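PDB 5ZHB: cellobiose 2-epimerase, which catalyses the epimerisation of cellobiose at C2 of its reducing-end glucose, interconverting it with the corresponding glucosyl-mannose. Local coordinates for residues G30-V35 with L39-D44; R54-F59 with N76-F81. One frame throughout, in Å; residues are numbered along the deposited sequence.

Contact 1 of 2, residues G30-V35 with L39-D44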
# COMPACT_ATOMS: atom_id res chain seq x y z
N GLY A 30 1.77 -16.28 -12.26
CA GLY A 30 2.08 -14.97 -11.70
C GLY A 30 3.16 -14.23 -12.48
O GLY A 30 3.21 -14.31 -13.71
N TYR A 31 4.02 -13.52 -11.73
CA TYR A 31 5.05 -12.65 -12.26
C TYR A 31 6.39 -13.01 -11.64
O TYR A 31 6.46 -13.39 -10.47
CB TYR A 31 4.64 -11.19 -11.97
CG TYR A 31 3.38 -10.82 -12.73
CD1 TYR A 31 2.14 -11.25 -12.28
CD2 TYR A 31 3.45 -10.11 -13.91
CE1 TYR A 31 0.99 -10.98 -12.99
CE2 TYR A 31 2.30 -9.83 -14.64
CZ TYR A 31 1.07 -10.28 -14.18
OH TYR A 31 -0.07 -9.99 -14.87
N TYR A 32 7.45 -12.91 -12.45
CA TYR A 32 8.80 -13.22 -12.00
C TYR A 32 9.10 -12.39 -10.75
O TYR A 32 8.73 -11.22 -10.66
CB TYR A 32 9.86 -12.95 -13.07
CG TYR A 32 9.64 -13.69 -14.40
CD1 TYR A 32 9.46 -15.06 -14.44
CD2 TYR A 32 9.59 -12.99 -15.60
CE1 TYR A 32 9.29 -15.74 -15.64
CE2 TYR A 32 9.39 -13.65 -16.81
CZ TYR A 32 9.26 -15.03 -16.83
OH TYR A 32 9.07 -15.71 -17.99
N GLY A 33 9.83 -13.00 -9.81
CA GLY A 33 9.83 -12.55 -8.42
C GLY A 33 10.85 -11.46 -8.12
O GLY A 33 10.77 -10.85 -7.06
N LEU A 34 11.81 -11.21 -9.02
CA LEU A 34 12.91 -10.29 -8.77
C LEU A 34 13.45 -9.75 -10.09
O LEU A 34 13.70 -10.54 -11.01
CB LEU A 34 14.05 -10.97 -8.02
CG LEU A 34 15.18 -10.07 -7.49
CD1 LEU A 34 14.67 -9.19 -6.36
CD2 LEU A 34 16.33 -10.93 -6.98
N VAL A 35 13.60 -8.41 -10.15
CA VAL A 35 14.44 -7.73 -11.10
C VAL A 35 15.42 -6.89 -10.30
O VAL A 35 15.01 -5.99 -9.58
CB VAL A 35 13.61 -6.85 -12.05
CG1 VAL A 35 14.52 -6.11 -13.02
CG2 VAL A 35 12.52 -7.63 -12.76
N LEU A 39 18.89 -4.85 -13.75
CA LEU A 39 17.88 -5.24 -14.72
C LEU A 39 17.99 -6.70 -15.15
O LEU A 39 17.26 -7.10 -16.06
CB LEU A 39 17.80 -4.30 -15.92
CG LEU A 39 17.64 -2.81 -15.59
CD1 LEU A 39 17.59 -2.02 -16.89
CD2 LEU A 39 16.39 -2.54 -14.72
N HIS A 40 18.78 -7.54 -14.45
CA HIS A 40 18.59 -8.99 -14.58
C HIS A 40 17.26 -9.45 -13.98
O HIS A 40 16.91 -9.11 -12.84
CB HIS A 40 19.71 -9.80 -13.94
CG HIS A 40 21.00 -9.64 -14.66
ND1 HIS A 40 22.09 -8.98 -14.13
CD2 HIS A 40 21.37 -10.09 -15.88
CE1 HIS A 40 23.06 -9.01 -15.03
NE2 HIS A 40 22.64 -9.66 -16.09
N VAL A 41 16.51 -10.25 -14.75
CA VAL A 41 15.27 -10.86 -14.32
C VAL A 41 15.57 -12.26 -13.78
O VAL A 41 16.09 -13.10 -14.53
CB VAL A 41 14.28 -10.94 -15.48
CG1 VAL A 41 13.01 -11.63 -15.06
CG2 VAL A 41 14.00 -9.60 -16.15
N HIS A 42 15.30 -12.49 -12.49
CA HIS A 42 15.52 -13.79 -11.86
C HIS A 42 14.23 -14.60 -11.92
O HIS A 42 13.35 -14.45 -11.05
CB HIS A 42 16.01 -13.64 -10.43
CG HIS A 42 17.28 -12.89 -10.31
ND1 HIS A 42 18.46 -13.52 -9.99
CD2 HIS A 42 17.58 -11.60 -10.53
CE1 HIS A 42 19.44 -12.62 -10.00
NE2 HIS A 42 18.93 -11.45 -10.30
N LYS A 43 14.10 -15.46 -12.94
CA LYS A 43 12.85 -16.16 -13.21
C LYS A 43 12.53 -17.21 -12.15
O LYS A 43 11.35 -17.60 -12.02
CB LYS A 43 12.80 -16.76 -14.61
CG LYS A 43 12.83 -15.73 -15.72
CD LYS A 43 12.82 -16.33 -17.12
CE LYS A 43 12.88 -15.28 -18.18
NZ LYS A 43 12.97 -15.94 -19.49
N ASP A 44 13.56 -17.62 -11.41
CA ASP A 44 13.43 -18.63 -10.37
C ASP A 44 13.35 -17.99 -8.97
O ASP A 44 13.44 -18.70 -7.98
CB ASP A 44 14.60 -19.61 -10.42
CG ASP A 44 15.97 -18.98 -10.21
OD1 ASP A 44 16.09 -17.73 -10.31
OD2 ASP A 44 16.93 -19.72 -9.94
O HOH W 1 10.11 -15.89 -10.12

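Contact 2 of 2, residues R54-F59 with N76-F81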
# COMPACT_ATOMS: atom_id res chain seq x y z
N ARG A 54 -0.68 -7.21 -4.86
CA ARG A 54 -0.53 -5.86 -5.36
C ARG A 54 -0.60 -5.84 -6.89
O ARG A 54 -1.18 -4.93 -7.47
CB ARG A 54 0.76 -5.24 -4.81
CG ARG A 54 0.59 -4.86 -3.35
CD ARG A 54 1.95 -4.45 -2.81
NE ARG A 54 1.75 -3.95 -1.45
CZ ARG A 54 2.76 -3.44 -0.76
NH1 ARG A 54 3.99 -3.45 -1.26
NH2 ARG A 54 2.52 -2.90 0.42
N GLN A 55 0.02 -6.84 -7.51
CA GLN A 55 -0.06 -7.02 -8.96
C GLN A 55 -1.53 -7.16 -9.39
O GLN A 55 -1.95 -6.50 -10.34
CB GLN A 55 0.79 -8.21 -9.40
CG GLN A 55 2.27 -8.01 -9.21
CD GLN A 55 2.98 -9.34 -9.03
OE1 GLN A 55 2.34 -10.40 -9.02
NE2 GLN A 55 4.30 -9.29 -8.85
N LEU A 56 -2.32 -7.95 -8.65
CA LEU A 56 -3.72 -8.14 -8.99
C LEU A 56 -4.48 -6.82 -8.84
O LEU A 56 -5.32 -6.46 -9.68
CB LEU A 56 -4.30 -9.23 -8.11
CG LEU A 56 -5.83 -9.38 -8.14
CD1 LEU A 56 -6.38 -9.59 -9.55
CD2 LEU A 56 -6.21 -10.53 -7.25
N TRP A 57 -4.20 -6.11 -7.74
CA TRP A 57 -4.89 -4.84 -7.50
C TRP A 57 -4.60 -3.85 -8.63
O TRP A 57 -5.54 -3.24 -9.16
CB TRP A 57 -4.54 -4.27 -6.10
CG TRP A 57 -5.29 -2.99 -5.87
CD1 TRP A 57 -6.50 -2.85 -5.27
CD2 TRP A 57 -4.96 -1.71 -6.45
NE1 TRP A 57 -6.92 -1.55 -5.37
CE2 TRP A 57 -6.00 -0.83 -6.09
CE3 TRP A 57 -3.88 -1.22 -7.18
CZ2 TRP A 57 -6.00 0.51 -6.48
CZ3 TRP A 57 -3.86 0.11 -7.54
CH2 TRP A 57 -4.92 0.95 -7.21
N ALA A 58 -3.32 -3.68 -8.98
CA ALA A 58 -2.88 -2.69 -9.96
C ALA A 58 -3.49 -2.97 -11.34
O ALA A 58 -4.03 -2.05 -11.95
CB ALA A 58 -1.36 -2.62 -10.04
N PHE A 59 -3.46 -4.22 -11.81
CA PHE A 59 -4.04 -4.52 -13.10
C PHE A 59 -5.57 -4.40 -13.09
O PHE A 59 -6.13 -3.95 -14.10
CB PHE A 59 -3.61 -5.91 -13.57
CG PHE A 59 -2.21 -5.90 -14.11
CD1 PHE A 59 -1.86 -5.06 -15.16
CD2 PHE A 59 -1.21 -6.67 -13.52
CE1 PHE A 59 -0.56 -5.05 -15.65
CE2 PHE A 59 0.08 -6.65 -14.02
CZ PHE A 59 0.40 -5.84 -15.08
N ASN A 76 -6.41 -11.25 -14.60
CA ASN A 76 -6.77 -12.66 -14.54
C ASN A 76 -5.59 -13.55 -14.19
O ASN A 76 -5.76 -14.48 -13.40
CB ASN A 76 -7.34 -13.17 -15.86
CG ASN A 76 -8.61 -12.45 -16.23
OD1 ASN A 76 -9.40 -12.06 -15.35
ND2 ASN A 76 -8.80 -12.24 -17.52
N HIS A 77 -4.44 -13.32 -14.83
CA HIS A 77 -3.24 -14.11 -14.59
C HIS A 77 -2.80 -14.01 -13.12
O HIS A 77 -2.36 -14.99 -12.50
CB HIS A 77 -2.14 -13.63 -15.54
CG HIS A 77 -0.92 -14.46 -15.51
ND1 HIS A 77 -0.90 -15.70 -16.10
CD2 HIS A 77 0.29 -14.28 -14.95
CE1 HIS A 77 0.30 -16.24 -15.94
NE2 HIS A 77 1.04 -15.41 -15.22
N ALA A 78 -2.93 -12.81 -12.56
CA ALA A 78 -2.57 -12.59 -11.16
C ALA A 78 -3.55 -13.30 -10.24
O ALA A 78 -3.14 -13.92 -9.25
CB ALA A 78 -2.48 -11.10 -10.88
N TYR A 79 -4.85 -13.24 -10.57
CA TYR A 79 -5.89 -13.87 -9.78
C TYR A 79 -5.67 -15.38 -9.65
O TYR A 79 -5.76 -15.95 -8.54
CB TYR A 79 -7.26 -13.53 -10.38
CG TYR A 79 -8.37 -14.25 -9.65
CD1 TYR A 79 -8.85 -13.76 -8.45
CD2 TYR A 79 -8.94 -15.41 -10.17
CE1 TYR A 79 -9.86 -14.40 -7.76
CE2 TYR A 79 -9.95 -16.06 -9.48
CZ TYR A 79 -10.41 -15.55 -8.28
OH TYR A 79 -11.44 -16.13 -7.60
N ARG A 80 -5.39 -16.02 -10.80
CA ARG A 80 -5.08 -17.44 -10.87
C ARG A 80 -3.93 -17.83 -9.94
O ARG A 80 -4.05 -18.75 -9.16
CB ARG A 80 -4.73 -17.89 -12.30
CG ARG A 80 -5.94 -17.87 -13.22
CD ARG A 80 -5.62 -18.56 -14.54
NE ARG A 80 -4.83 -17.78 -15.49
CZ ARG A 80 -5.28 -16.85 -16.33
NH1 ARG A 80 -6.58 -16.61 -16.46
NH2 ARG A 80 -4.42 -16.17 -17.07
N PHE A 81 -2.82 -17.12 -10.03
CA PHE A 81 -1.68 -17.45 -9.18
C PHE A 81 -2.00 -17.25 -7.70
O PHE A 81 -1.53 -18.02 -6.85
CB PHE A 81 -0.48 -16.58 -9.56
CG PHE A 81 0.79 -17.13 -8.95
CD1 PHE A 81 1.31 -18.34 -9.39
CD2 PHE A 81 1.49 -16.44 -7.94
CE1 PHE A 81 2.51 -18.82 -8.87
CE2 PHE A 81 2.64 -16.96 -7.39
CZ PHE A 81 3.17 -18.14 -7.87

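Contact 1 of 2, residues G30-V35 with L39-D44
Lys43 lies along the ring of Tyr32, the two side chains pointing the same way. Its CB sits 3.8 Å from Tyr32 CD1, and CG comes down over one ring face, 3.7 Å from the centroid of Tyr32 and 16° off the ring normal, a CH-pi contact. Beyond CG the chain is extended: CD passes Tyr32 CZ, CE reaches Tyr32 OH at 3.8 Å, and NZ ends beside the same hydroxyl, too far for a bond. Tyr32 turns its CG anti to the carbonyl carbon (chi1 -56°), where the ring also meets Val41, with CG1 of Val41 3.7 Å from Tyr32 CD2. A lysine in place of Tyr32 has no flat face, and the Lys43 chain and Val41 CG1 would probably be left without their packing partner, with two like charges brought near each other.

Across the hairpin His42 N donates to Leu34 O at 2.9 Å. Leu34 CD2 packs over one face of the His42 imidazole, 4.1 Å from its centroid, while His42 NE2 is hydrogen-bonded to Asp36 OD2 in the turn. Val35 CA makes a CA-H...O contact of 3.3 Å with His40 O, and a water joins Gly33 N to Lys43 O. This small two-stranded antiparallel hairpin lies at the protein surface, ahead of helix 49-66; backbone hydrogen bonds link Tyr32 to Leu23 and Val35 to Ile367 and Ala368, fastening it to loops before it and late in the chain.

Contact 2 of 2, residues R54-F59 with N76-F81
Where Leu56 meets Ala78, the helices of residues 54-59 and 76-81 run nearly antiparallel, their segment axes 8.4 Å apart at closest approach and 153° between their directions. The small side chain of Ala78 permits this nearness: its methyl group points toward the opposing helix, with Ala78 CB 3.7 Å from Leu56 CA and 3.8 Å from Leu56 CB. Gln55 borders the same methyl through its backbone, with Gln55 C 4.3 Å from Ala78 CB.

Leu56 reaches past the alanine to Tyr79. In both residues CG is anti to the backbone N (chi1 169° in Leu56, 176° in Tyr79), and the two side chains lie side by side, pointing the same way. One branch, Leu56 CD1, rests 4.1 Å from Tyr79 CB and equally near Tyr79 N; the other, CD2, comes to the edge of the phenol ring, near its plane, and does not cover a face. No hydrogen bond crosses between the segments, and the touching residues are buried, so the join is close van der Waals packing.

Helix 111-128 closes over this seam: its Tyr124 touches Leu56 and stacks on the Tyr79 ring, and the Tyr79 hydroxyl is hydrogen-bonded to Glu132 of the next helix, 131-145. Such antiparallel pairing of successive helices is the building principle of the (alpha/alpha)6 barrel of the N-acylglucosamine 2-epimerase family, in which helices 49-66 and 69-86 are neighbours.

After helix 2-21 the chain enters contact 1, which closes a short loop over residues 36-38. It leaves the hairpin, enters helix 49-66 and turns at residues 67-68 into helix 69-86, where contact 2 closes a longer loop. The two loops follow one another along the chain, neither nested nor crossed. In space they nevertheless touch, with centres about 16 Å apart: Gly30 O accepts a weak hydrogen bond from His77 NE2, and the Tyr31 side chain lies against Gln55 and Phe59. Thus the segment leading into the surface hairpin is docked on both helices of contact 2, tying a peripheral loop region to the helical body.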